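Local coordinates for protein putative HTH-type transcriptional regulator PH0061 (Pyrococcus horikoshii, PDB 2DBB) that probably binds specific DNA sequences through a helix-turn-helix domain and regulates transcription as a member of the AsnC family, at residues I71-S76 and N106-L111. Numbering follows the deposited sequence.
Sequences IVLIKS and NIIVRL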
# COMPACT_ATOMS: atom_id res chain seq x y z
N ILE B 71 1.12 -9.36 7.92
CA ILE B 71 -0.16 -8.69 8.12
C ILE B 71 -0.63 -9.15 9.48
O ILE B 71 -0.61 -10.35 9.78
CB ILE B 71 -1.20 -9.12 7.06
CG1 ILE B 71 -0.75 -8.70 5.66
CG2 ILE B 71 -2.54 -8.50 7.40
CD1 ILE B 71 -0.71 -7.20 5.43
N VAL B 72 -1.02 -8.20 10.32
CA VAL B 72 -1.52 -8.52 11.65
C VAL B 72 -3.01 -8.20 11.70
O VAL B 72 -3.44 -7.06 11.47
CB VAL B 72 -0.75 -7.74 12.73
CG1 VAL B 72 -1.30 -8.08 14.12
CG2 VAL B 72 0.72 -8.10 12.64
N LEU B 73 -3.80 -9.22 11.98
CA LEU B 73 -5.25 -9.10 12.06
C LEU B 73 -5.62 -9.07 13.54
O LEU B 73 -5.31 -9.99 14.29
CB LEU B 73 -5.89 -10.31 11.37
CG LEU B 73 -5.35 -10.60 9.96
CD1 LEU B 73 -5.80 -11.98 9.51
CD2 LEU B 73 -5.82 -9.52 9.00
N ILE B 74 -6.27 -8.00 13.95
CA ILE B 74 -6.63 -7.85 15.36
C ILE B 74 -8.12 -7.73 15.62
O ILE B 74 -8.83 -7.00 14.93
CB ILE B 74 -5.95 -6.59 15.96
CG1 ILE B 74 -4.44 -6.66 15.77
CG2 ILE B 74 -6.31 -6.47 17.44
CD1 ILE B 74 -3.71 -5.32 15.99
N LYS B 75 -8.58 -8.45 16.64
CA LYS B 75 -9.97 -8.37 17.06
C LYS B 75 -9.94 -7.82 18.49
O LYS B 75 -9.40 -8.45 19.39
CB LYS B 75 -10.63 -9.75 17.07
CG LYS B 75 -12.13 -9.69 17.34
CD LYS B 75 -12.82 -8.80 16.30
CE LYS B 75 -14.30 -8.60 16.58
NZ LYS B 75 -14.91 -7.70 15.54
N SER B 76 -10.50 -6.63 18.68
CA SER B 76 -10.53 -5.98 19.99
C SER B 76 -11.69 -6.39 20.89
O SER B 76 -12.73 -6.87 20.42
CB SER B 76 -10.57 -4.46 19.82
OG SER B 76 -9.40 -3.99 19.17
N ASN B 106 -11.27 -6.07 13.55
CA ASN B 106 -11.52 -4.64 13.46
C ASN B 106 -10.27 -3.80 13.23
O ASN B 106 -10.37 -2.62 12.90
CB ASN B 106 -12.30 -4.16 14.69
CG ASN B 106 -11.61 -4.48 16.00
OD1 ASN B 106 -11.37 -5.64 16.33
ND2 ASN B 106 -11.28 -3.44 16.76
N ILE B 107 -9.10 -4.40 13.38
CA ILE B 107 -7.86 -3.67 13.14
C ILE B 107 -6.96 -4.52 12.24
O ILE B 107 -6.72 -5.70 12.50
CB ILE B 107 -7.11 -3.35 14.46
CG1 ILE B 107 -8.01 -2.53 15.38
CG2 ILE B 107 -5.84 -2.54 14.16
CD1 ILE B 107 -7.47 -2.32 16.78
N ILE B 108 -6.50 -3.90 11.15
CA ILE B 108 -5.64 -4.56 10.18
C ILE B 108 -4.35 -3.77 10.10
O ILE B 108 -4.38 -2.58 9.79
CB ILE B 108 -6.28 -4.59 8.77
CG1 ILE B 108 -7.66 -5.25 8.84
CG2 ILE B 108 -5.37 -5.37 7.81
CD1 ILE B 108 -7.63 -6.65 9.36
N VAL B 109 -3.23 -4.44 10.34
CA VAL B 109 -1.93 -3.79 10.33
C VAL B 109 -0.92 -4.45 9.39
O VAL B 109 -0.85 -5.67 9.31
CB VAL B 109 -1.31 -3.80 11.74
CG1 VAL B 109 0.04 -3.08 11.74
CG2 VAL B 109 -2.27 -3.16 12.73
N ARG B 110 -0.15 -3.64 8.69
CA ARG B 110 0.88 -4.18 7.82
C ARG B 110 2.22 -3.78 8.41
O ARG B 110 2.43 -2.62 8.76
CB ARG B 110 0.79 -3.64 6.39
CG ARG B 110 1.95 -4.11 5.51
CD ARG B 110 1.92 -3.48 4.11
NE ARG B 110 0.78 -3.92 3.32
CZ ARG B 110 0.66 -5.12 2.75
NH1 ARG B 110 1.63 -6.02 2.88
NH2 ARG B 110 -0.43 -5.42 2.06
N LEU B 111 3.13 -4.75 8.53
CA LEU B 111 4.46 -4.53 9.06
C LEU B 111 5.51 -4.85 7.99
O LEU B 111 5.33 -5.78 7.19
CB LEU B 111 4.74 -5.47 10.24
CG LEU B 111 3.77 -5.56 11.41
CD1 LEU B 111 4.27 -6.64 12.37
CD2 LEU B 111 3.66 -4.21 12.10
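With chi1 at 56°, Asn106 holds CG in the crowded position between its own backbone N and carbonyl carbon, and chi2 of -61° turns the amide so that OD1 and ND2 meet Ser76 N and OG. Asn106 OD1 accepts the bond from Ser76 N on a lone pair at 2.7 Å, while Asn106 ND2, with the hydroxyl nearly in its amide plane, gives a straight bond to Ser76 OG at 3.1 Å. An alanine here would lose both bonds and would probably loosen the end of this pairing. Asn106 and Ile107 together face Ile74 in a classic beta bulge, where Ile74 O receives Ile107 N and, weakly, Asn106 N. Beyond it the antiparallel ladder is regular, and Val72 N meets Val109 O at 2.7 Å, nearly linear. On one face Ile74 and Ile107 cross obliquely, CB to CB 3.8 Å. On the other, Leu73 and Ile108 lie side by side, CD2 to CD1 a tight 3.4 Å. There, too, Ile71 CD1 sits 3.5 Å above the centre of the Arg110 guanidinium, whose NH1 forms a salt bridge with Glu99 of the second subunit. These are the central strands of a ferredoxin-like beta-alpha-beta-beta-alpha-beta domain, strand order 2-3-1-4, as in AsnC/Lrp regulators: helix 79-89 packs on Ile107 and Val109, the second subunit on Ile71, Leu73 and Ile108, and strands 95-102 and 134-148 flank them.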